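Local coordinates for protein sucrose 6(F)-phosphate phosphorylase (Thermoanaerobacterium thermosaccharolyticum DSM 571, PDB 6S9V) that is a phosphorylase of the alpha-amylase family, a carbohydrate-active enzyme whose catalytic domain is built on an eight-stranded parallel beta barrel, at residues P276-Y281 / E289-Y294; F156-E159 / E164-V167; K43-V48 / E427-N432. All blocks are in the same frame, centred on the assembly; numbering follows the deposited sequence.

Contact 1: residues P276-Y281 / E289-Y294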
loop_
_atom_site.group_PDB
_atom_site.type_symbol
_atom_site.label_atom_id
_atom_site.label_comp_id
_atom_site.label_asym_id
_atom_site.label_seq_id
_atom_site.Cartn_x
_atom_site.Cartn_y
_atom_site.Cartn_z
ATOM N N PRO A 276 -6.471 -6.497 7.076
ATOM C CA PRO A 276 -7.624 -6.431 6.146
ATOM C C PRO A 276 -8.425 -7.727 6.096
ATOM O O PRO A 276 -9.655 -7.704 6.245
ATOM C CB PRO A 276 -6.969 -6.076 4.801
ATOM C CG PRO A 276 -5.685 -5.360 5.191
ATOM C CD PRO A 276 -5.216 -6.073 6.433
ATOM N N PHE A 277 -7.754 -8.863 5.900
ATOM C CA PHE A 277 -8.446 -10.150 5.930
ATOM C C PHE A 277 -8.975 -10.460 7.325
ATOM O O PHE A 277 -10.089 -10.977 7.473
ATOM C CB PHE A 277 -7.499 -11.266 5.469
ATOM C CG PHE A 277 -8.142 -12.633 5.424
ATOM C CD1 PHE A 277 -8.311 -13.386 6.584
ATOM C CD2 PHE A 277 -8.564 -13.168 4.222
ATOM C CE1 PHE A 277 -8.916 -14.644 6.535
ATOM C CE2 PHE A 277 -9.164 -14.418 4.163
ATOM C CZ PHE A 277 -9.337 -15.160 5.310
ATOM N N THR A 278 -8.182 -10.170 8.361
ATOM C CA THR A 278 -8.593 -10.493 9.724
ATOM C C THR A 278 -9.902 -9.804 10.087
ATOM O O THR A 278 -10.777 -10.409 10.718
ATOM C CB THR A 278 -7.475 -10.104 10.702
ATOM O OG1 THR A 278 -6.312 -10.890 10.417
ATOM C CG2 THR A 278 -7.900 -10.337 12.145
ATOM N N VAL A 279 -10.066 -8.545 9.682
ATOM C CA VAL A 279 -11.305 -7.837 9.979
ATOM C C VAL A 279 -12.465 -8.425 9.184
ATOM O O VAL A 279 -13.573 -8.586 9.709
ATOM C CB VAL A 279 -11.130 -6.331 9.727
ATOM C CG1 VAL A 279 -12.478 -5.625 9.741
ATOM C CG2 VAL A 279 -10.207 -5.727 10.797
ATOM N N LEU A 280 -12.230 -8.786 7.920
ATOM C CA LEU A 280 -13.286 -9.434 7.137
ATOM C C LEU A 280 -13.765 -10.705 7.825
ATOM O O LEU A 280 -14.974 -10.941 7.965
ATOM C CB LEU A 280 -12.785 -9.769 5.733
ATOM C CG LEU A 280 -13.046 -8.804 4.581
ATOM C CD1 LEU A 280 -12.473 -9.424 3.314
ATOM C CD2 LEU A 280 -14.528 -8.492 4.411
ATOM N N TYR A 281 -12.822 -11.565 8.218
ATOM C CA TYR A 281 -13.178 -12.807 8.894
ATOM C C TYR A 281 -13.923 -12.534 10.191
ATOM O O TYR A 281 -14.909 -13.216 10.509
ATOM C CB TYR A 281 -11.913 -13.628 9.159
ATOM C CG TYR A 281 -12.161 -14.877 9.970
ATOM C CD1 TYR A 281 -12.160 -14.842 11.362
ATOM C CD2 TYR A 281 -12.408 -16.089 9.347
ATOM C CE1 TYR A 281 -12.400 -15.985 12.110
ATOM C CE2 TYR A 281 -12.642 -17.243 10.088
ATOM C CZ TYR A 281 -12.640 -17.182 11.465
ATOM O OH TYR A 281 -12.881 -18.327 12.192
ATOM N N GLU A 289 -11.859 -13.991 17.726
ATOM C CA GLU A 289 -10.729 -14.791 18.199
ATOM C C GLU A 289 -9.468 -14.516 17.391
ATOM O O GLU A 289 -8.381 -14.333 17.958
ATOM C CB GLU A 289 -11.081 -16.282 18.143
ATOM C CG GLU A 289 -12.103 -16.714 19.179
ATOM C CD GLU A 289 -12.085 -18.214 19.469
ATOM O OE1 GLU A 289 -10.996 -18.828 19.465
ATOM O OE2 GLU A 289 -13.174 -18.778 19.705
ATOM N N MET A 290 -9.584 -14.494 16.067
ATOM C CA MET A 290 -8.426 -14.205 15.229
ATOM C C MET A 290 -7.936 -12.779 15.442
ATOM O O MET A 290 -6.727 -12.535 15.531
ATOM C CB MET A 290 -8.782 -14.422 13.763
ATOM C CG MET A 290 -7.614 -14.307 12.810
ATOM S SD MET A 290 -8.121 -14.491 11.091
ATOM C CE MET A 290 -6.543 -14.274 10.259
ATOM N N LEU A 291 -8.862 -11.823 15.516
ATOM C CA LEU A 291 -8.489 -10.430 15.735
ATOM C C LEU A 291 -7.778 -10.260 17.069
ATOM O O LEU A 291 -6.742 -9.590 17.158
ATOM C CB LEU A 291 -9.733 -9.547 15.675
ATOM C CG LEU A 291 -9.545 -8.071 16.041
ATOM C CD1 LEU A 291 -8.656 -7.372 15.025
ATOM C CD2 LEU A 291 -10.911 -7.389 16.145
ATOM N N TYR A 292 -8.336 -10.847 18.129
ATOM C CA TYR A 292 -7.717 -10.715 19.440
ATOM C C TYR A 292 -6.340 -11.362 19.461
ATOM O O TYR A 292 -5.399 -10.810 20.045
ATOM C CB TYR A 292 -8.632 -11.304 20.507
ATOM C CG TYR A 292 -9.499 -10.241 21.156
ATOM C CD1 TYR A 292 -10.193 -9.319 20.379
ATOM C CD2 TYR A 292 -9.606 -10.149 22.537
ATOM C CE1 TYR A 292 -10.982 -8.338 20.956
ATOM C CE2 TYR A 292 -10.396 -9.177 23.128
ATOM C CZ TYR A 292 -11.076 -8.270 22.330
ATOM O OH TYR A 292 -11.854 -7.297 22.910
ATOM N N HIS A 293 -6.194 -12.529 18.830
ATOM C CA HIS A 293 -4.878 -13.152 18.767
ATOM C C HIS A 293 -3.884 -12.262 18.035
ATOM O O HIS A 293 -2.716 -12.165 18.432
ATOM C CB HIS A 293 -4.953 -14.512 18.075
ATOM C CG HIS A 293 -3.654 -15.255 18.079
ATOM N ND1 HIS A 293 -3.078 -15.738 19.235
ATOM C CD2 HIS A 293 -2.806 -15.577 17.074
ATOM C CE1 HIS A 293 -1.940 -16.340 18.940
ATOM N NE2 HIS A 293 -1.751 -16.254 17.636
ATOM N N TYR A 294 -4.333 -11.591 16.971
ATOM C CA TYR A 294 -3.444 -10.730 16.194
ATOM C C TYR A 294 -3.078 -9.464 16.966
ATOM O O TYR A 294 -1.909 -9.053 16.992
ATOM C CB TYR A 294 -4.097 -10.386 14.849
ATOM C CG TYR A 294 -3.224 -9.530 13.960
ATOM C CD1 TYR A 294 -1.886 -9.854 13.768
ATOM C CD2 TYR A 294 -3.730 -8.411 13.308
ATOM C CE1 TYR A 294 -1.075 -9.087 12.967
ATOM C CE2 TYR A 294 -2.919 -7.632 12.490
ATOM C CZ TYR A 294 -1.590 -7.981 12.330
ATOM O OH TYR A 294 -0.755 -7.230 11.539
#
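The rings of Tyr281 and Phe277 both receive the end of the Met290 side chain obliquely. The sulfur makes a Met-aromatic contact with Tyr281: SD of Met290 lies 4.6 Å from the centroid of the Tyr281 ring, 32° off its normal, with ring atom CD1 as its closest point. Beyond the sulfur, CE of Met290 comes to 4.2 Å from CD1 of Phe277, and the two side chains cross at about a right angle. Both aromatics also rest on Val330 of helix 324-336, while Ile322 touches Phe277 and Met290.

This is the packing of two consecutive helices that follow the sixth strand of the beta/alpha barrel. Their segments run antiparallel but splayed, at 145° between N-to-C directions, with axes 8.9 Å apart. Met290 spans that gap because its chain is fully extended, CG anti to the backbone N (chi1 -173°) and the rest of the chain straight.

Thr278 fills the middle of the interface, and its CA is 6.0 Å from that of Leu291. Its hydroxyl is hydrogen-bonded to the carbonyl O of Ile274 one turn back, so the polar atom is already satisfied by the residue just ahead of the helix even though OG1 of Thr278 lies 3.4 Å from CE of Met290. The methyl branch turns to the partner backbone: CG2 of Thr278 sits 3.6 Å from CA of Leu291.

Contact 2: residues F156-E159 / E164-V167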
loop_
_atom_site.group_PDB
_atom_site.type_symbol
_atom_site.label_atom_id
_atom_site.label_comp_id
_atom_site.label_asym_id
_atom_site.label_seq_id
_atom_site.Cartn_x
_atom_site.Cartn_y
_atom_site.Cartn_z
ATOM N N PHE A 156 14.965 -6.940 -26.133
ATOM C CA PHE A 156 14.935 -5.678 -26.852
ATOM C C PHE A 156 16.004 -5.690 -27.934
ATOM O O PHE A 156 16.995 -6.415 -27.848
ATOM C CB PHE A 156 15.158 -4.490 -25.915
ATOM C CG PHE A 156 14.120 -4.365 -24.845
ATOM C CD1 PHE A 156 12.970 -3.624 -25.059
ATOM C CD2 PHE A 156 14.289 -4.995 -23.624
ATOM C CE1 PHE A 156 12.020 -3.506 -24.069
ATOM C CE2 PHE A 156 13.342 -4.885 -22.640
ATOM C CZ PHE A 156 12.205 -4.141 -22.860
ATOM N N LYS A 157 15.794 -4.857 -28.944
ATOM C CA LYS A 157 16.719 -4.720 -30.061
ATOM C C LYS A 157 17.594 -3.500 -29.816
ATOM O O LYS A 157 17.079 -2.399 -29.597
ATOM C CB LYS A 157 15.950 -4.570 -31.375
ATOM C CG LYS A 157 16.815 -4.432 -32.620
ATOM C CD LYS A 157 15.963 -4.041 -33.826
ATOM C CE LYS A 157 16.779 -3.993 -35.109
ATOM N NZ LYS A 157 15.933 -3.689 -36.300
ATOM N N ILE A 158 18.908 -3.698 -29.828
ATOM C CA ILE A 158 19.834 -2.577 -29.709
ATOM C C ILE A 158 19.963 -1.940 -31.087
ATOM O O ILE A 158 20.304 -2.612 -32.065
ATOM C CB ILE A 158 21.196 -3.028 -29.169
ATOM C CG1 ILE A 158 21.030 -3.763 -27.837
ATOM C CG2 ILE A 158 22.114 -1.832 -28.988
ATOM C CD1 ILE A 158 20.257 -2.976 -26.774
ATOM N N GLU A 159 19.686 -0.641 -31.168
ATOM C CA GLU A 159 19.567 0.008 -32.468
ATOM C C GLU A 159 20.902 0.014 -33.199
ATOM O O GLU A 159 20.984 -0.384 -34.367
ATOM C CB GLU A 159 19.029 1.431 -32.286
ATOM C CG GLU A 159 18.558 2.105 -33.569
ATOM C CD GLU A 159 19.558 3.101 -34.130
ATOM O OE1 GLU A 159 20.361 3.655 -33.350
ATOM O OE2 GLU A 159 19.536 3.334 -35.358
ATOM N N GLU A 164 20.045 -8.584 -30.340
ATOM C CA GLU A 164 18.993 -8.771 -29.353
ATOM C C GLU A 164 19.630 -8.832 -27.973
ATOM O O GLU A 164 20.668 -9.474 -27.785
ATOM C CB GLU A 164 18.200 -10.053 -29.611
ATOM C CG GLU A 164 17.490 -10.119 -30.956
ATOM C CD GLU A 164 16.363 -9.115 -31.087
ATOM O OE1 GLU A 164 16.096 -8.381 -30.114
ATOM O OE2 GLU A 164 15.738 -9.065 -32.167
ATOM N N GLU A 165 19.010 -8.155 -27.013
ATOM C CA GLU A 165 19.504 -8.114 -25.645
ATOM C C GLU A 165 18.351 -8.355 -24.687
ATOM O O GLU A 165 17.287 -7.737 -24.816
ATOM C CB GLU A 165 20.174 -6.778 -25.306
ATOM C CG GLU A 165 20.861 -6.787 -23.945
ATOM C CD GLU A 165 22.369 -6.701 -24.041
ATOM O OE1 GLU A 165 22.873 -5.791 -24.733
ATOM O OE2 GLU A 165 23.052 -7.549 -23.429
ATOM N N LYS A 166 18.579 -9.222 -23.714
ATOM C CA LYS A 166 17.617 -9.491 -22.659
ATOM C C LYS A 166 18.002 -8.720 -21.409
ATOM O O LYS A 166 19.182 -8.640 -21.057
ATOM C CB LYS A 166 17.561 -10.987 -22.349
ATOM C CG LYS A 166 16.982 -11.822 -23.470
ATOM C CD LYS A 166 16.918 -13.292 -23.085
ATOM C CE LYS A 166 16.061 -14.078 -24.061
ATOM N NZ LYS A 166 16.803 -14.414 -25.294
ATOM N N VAL A 167 17.002 -8.117 -20.765
ATOM C CA VAL A 167 17.182 -7.453 -19.483
ATOM C C VAL A 167 16.080 -7.930 -18.548
ATOM O O VAL A 167 14.986 -8.309 -18.980
ATOM C CB VAL A 167 17.166 -5.909 -19.584
ATOM C CG1 VAL A 167 18.283 -5.427 -20.493
ATOM C CG2 VAL A 167 15.817 -5.422 -20.068
#
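Phe156 and Glu165 grip each other by a reciprocal pair of backbone hydrogen bonds. N of Phe156 donates to O of Glu165 at 2.8 Å with an N-H...O angle of 166°. N of Glu165 returns an equally short bond, 2.8 Å, to O of Phe156. The same oxygen is also approached by Glu164: CA of Glu164 makes a CA-H...O contact with O of Phe156 at 3.4 Å, and carboxylate atom OE1 of Glu164 stands only 3.1 Å from it. That last pair is two acceptors and no bond. Glu164 gets there by bending back at its second torsion (chi2 -67°), an approach that is probably mildly unfavourable electrostatically.

The strands form a two-stranded antiparallel beta hairpin, 153-157 with 164-168, in which Phe156-Glu165 is a hydrogen-bonded pair and Lys157-Glu164 the adjoining non-hydrogen-bonded pair.

On the face carrying Phe156, Glu165 and Val167, helix 107-115 packs against the side chains, with Phe109 meeting the Phe156 ring edge-to-face. Across the hairpin the ring meets Val167 obliquely, CE2 of Phe156 lying 3.6 Å from CG2 of Val167. Ile158, just past its strand, swings its end back so that CG1 of Ile158 is 4.0 Å from CB of Glu165, whose carboxylate goes on to a salt bridge with Arg117.

Contact 3: residues K43-V48 / E427-N432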
loop_
_atom_site.group_PDB
_atom_site.type_symbol
_atom_site.label_atom_id
_atom_site.label_comp_id
_atom_site.label_asym_id
_atom_site.label_seq_id
_atom_site.Cartn_x
_atom_site.Cartn_y
_atom_site.Cartn_z
ATOM N N LYS A 43 -12.778 21.357 0.376
ATOM C CA LYS A 43 -14.219 21.499 0.519
ATOM C C LYS A 43 -14.759 20.599 1.626
ATOM O O LYS A 43 -15.593 21.034 2.432
ATOM C CB LYS A 43 -14.901 21.177 -0.810
ATOM C CG LYS A 43 -16.388 21.446 -0.845
ATOM C CD LYS A 43 -16.926 21.290 -2.266
ATOM C CE LYS A 43 -18.443 21.406 -2.318
ATOM N NZ LYS A 43 -18.956 22.683 -1.740
ATOM N N TYR A 44 -14.275 19.352 1.705
ATOM C CA TYR A 44 -14.890 18.353 2.568
ATOM C C TYR A 44 -14.002 17.759 3.656
ATOM O O TYR A 44 -14.544 17.220 4.630
ATOM C CB TYR A 44 -15.392 17.155 1.735
ATOM C CG TYR A 44 -16.301 17.469 0.581
ATOM C CD1 TYR A 44 -17.599 17.912 0.787
ATOM C CD2 TYR A 44 -15.876 17.266 -0.724
ATOM C CE1 TYR A 44 -18.434 18.183 -0.283
ATOM C CE2 TYR A 44 -16.705 17.529 -1.793
ATOM C CZ TYR A 44 -17.981 17.980 -1.569
ATOM O OH TYR A 44 -18.797 18.240 -2.653
ATOM N N PHE A 45 -12.670 17.820 3.530
ATOM C CA PHE A 45 -11.840 16.901 4.300
ATOM C C PHE A 45 -10.665 17.556 5.011
ATOM O O PHE A 45 -9.716 16.852 5.391
ATOM C CB PHE A 45 -11.295 15.793 3.383
ATOM C CG PHE A 45 -12.348 15.080 2.578
ATOM C CD1 PHE A 45 -13.453 14.533 3.188
ATOM C CD2 PHE A 45 -12.200 14.921 1.208
ATOM C CE1 PHE A 45 -14.422 13.871 2.448
ATOM C CE2 PHE A 45 -13.159 14.255 0.462
ATOM C CZ PHE A 45 -14.266 13.720 1.084
ATOM N N SER A 46 -10.711 18.865 5.242
ATOM C CA SER A 46 -9.535 19.554 5.764
ATOM C C SER A 46 -9.076 18.967 7.099
ATOM O O SER A 46 -7.869 18.836 7.338
ATOM C CB SER A 46 -9.805 21.052 5.880
ATOM O OG SER A 46 -9.700 21.640 4.598
ATOM N N ASP A 47 -10.008 18.653 8.003
ATOM C CA ASP A 47 -9.640 18.053 9.284
ATOM C C ASP A 47 -9.990 16.571 9.321
ATOM O O ASP A 47 -9.948 15.943 10.386
ATOM C CB ASP A 47 -10.287 18.801 10.451
ATOM C CG ASP A 47 -11.802 18.742 10.424
ATOM O OD1 ASP A 47 -12.382 18.499 9.346
ATOM O OD2 ASP A 47 -12.406 18.923 11.493
ATOM N N VAL A 48 -10.283 15.992 8.166
ATOM C CA VAL A 48 -10.571 14.572 8.069
ATOM C C VAL A 48 -9.272 13.801 7.869
ATOM O O VAL A 48 -9.151 12.662 8.333
ATOM C CB VAL A 48 -11.570 14.321 6.925
ATOM C CG1 VAL A 48 -11.736 12.822 6.657
ATOM C CG2 VAL A 48 -12.920 14.975 7.260
ATOM N N GLU A 427 -22.304 13.959 -4.662
ATOM C CA GLU A 427 -23.408 13.066 -4.321
ATOM C C GLU A 427 -22.999 12.061 -3.250
ATOM O O GLU A 427 -23.738 11.832 -2.283
ATOM C CB GLU A 427 -23.898 12.324 -5.566
ATOM C CG GLU A 427 -24.717 13.152 -6.516
ATOM C CD GLU A 427 -26.147 13.345 -6.036
ATOM O OE1 GLU A 427 -26.928 12.361 -6.002
ATOM O OE2 GLU A 427 -26.481 14.488 -5.680
ATOM N N SER A 428 -21.821 11.449 -3.405
ATOM C CA SER A 428 -21.439 10.347 -2.534
ATOM C C SER A 428 -21.263 10.796 -1.088
ATOM O O SER A 428 -21.629 10.061 -0.163
ATOM C CB SER A 428 -20.143 9.707 -3.037
ATOM O OG SER A 428 -20.353 8.986 -4.234
ATOM N N VAL A 429 -20.706 11.993 -0.865
ATOM C CA VAL A 429 -20.416 12.415 0.500
ATOM C C VAL A 429 -21.691 12.648 1.295
ATOM O O VAL A 429 -21.647 12.714 2.526
ATOM C CB VAL A 429 -19.540 13.685 0.539
ATOM C CG1 VAL A 429 -18.205 13.420 -0.101
ATOM C CG2 VAL A 429 -20.243 14.865 -0.125
ATOM N N GLN A 430 -22.833 12.775 0.619
ATOM C CA GLN A 430 -24.103 12.957 1.302
ATOM C C GLN A 430 -24.730 11.645 1.751
ATOM O O GLN A 430 -25.681 11.675 2.542
ATOM C CB GLN A 430 -25.065 13.722 0.388
ATOM C CG GLN A 430 -24.531 15.094 0.004
ATOM C CD GLN A 430 -25.516 15.917 -0.800
ATOM O OE1 GLN A 430 -26.563 16.329 -0.298
ATOM N NE2 GLN A 430 -25.174 16.175 -2.056
ATOM N N LYS A 431 -24.212 10.503 1.299
ATOM C CA LYS A 431 -24.750 9.221 1.734
ATOM C C LYS A 431 -24.582 9.063 3.239
ATOM O O LYS A 431 -23.559 9.455 3.809
ATOM C CB LYS A 431 -24.049 8.069 1.018
ATOM C CG LYS A 431 -24.291 8.024 -0.477
ATOM C CD LYS A 431 -24.040 6.629 -1.021
ATOM C CE LYS A 431 -22.553 6.303 -1.084
ATOM N NZ LYS A 431 -22.314 4.940 -1.653
ATOM N N ASN A 432 -25.594 8.477 3.882
ATOM C CA ASN A 432 -25.552 8.333 5.333
ATOM C C ASN A 432 -24.305 7.586 5.788
ATOM O O ASN A 432 -23.667 7.982 6.771
ATOM C CB ASN A 432 -26.804 7.615 5.836
ATOM C CG ASN A 432 -26.830 7.489 7.346
ATOM O OD1 ASN A 432 -26.559 6.423 7.898
ATOM N ND2 ASN A 432 -27.139 8.585 8.024
#
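Val429 and Tyr44 are brought face to methyl by their first torsions. With chi1 at -62°, Val429 sets CG1 anti to its carbonyl carbon and CG2 between the backbone N and the carbonyl carbon; from there CG2 reaches Tyr44 and CG1 reaches Phe45. Tyr44 and Phe45 each hold CG on the side of their own backbone N, with nearly equal chi1 values (about -53°).

The contact ties the C-terminal end of helix 34-44, which follows the first strand of the beta/alpha barrel, to a type I beta turn, Ser428 to Lys431, in the chain that follows the eighth strand. It thus joins the first and last strand-helix portions of the barrel, which are neighbours in space because the barrel closes. The turn links helix 422-428 to helix 432-446, and Lys431 occupies the N-cap position of the second. Its backbone bond, N of Lys431 to O of Ser428, measures 3.0 Å.

The valine points into the interface from the first central position of the turn. CG2 of Val429 makes a CH-pi contact over one face of Tyr44, 4.2 Å from the ring centroid and 28° off the normal. Lys43 lays its CG 3.8 Å above the opposite face of the Tyr44 ring, so the phenol ring is held between an aliphatic lysine chain and a valine methyl. Ile425 and Glu426 of helix 422-428 also touch Tyr44.

Phe45 takes the second methyl. CB of Tyr44 lies 3.4 Å above the plane of the Phe45 ring, over its centre, and the ring packs on Leu438 of helix 432-446. Asp47 adds a salt bridge to Arg442 of that helix. The Phe45 ring meets the valine only at its far end, CZ of Phe45 lying 4.1 Å from CG1 of Val429.

All three contacts belong to one chain and none touches another. Contact 3 closes a long loop of the sequence, and contacts 1 and 2 are nested within it in series, contact 2 closing before contact 1 opens. The nearest atoms of contacts 1 and 3 are about 17 Å apart. Contact 2 lies in the long excursion between the third and fourth barrel strands, the position of domain B in alpha-amylase relatives. It is on the opposite side of the chain's centre from both others, its centre about 48 Å from that of contact 1 and about 51 Å from that of contact 3.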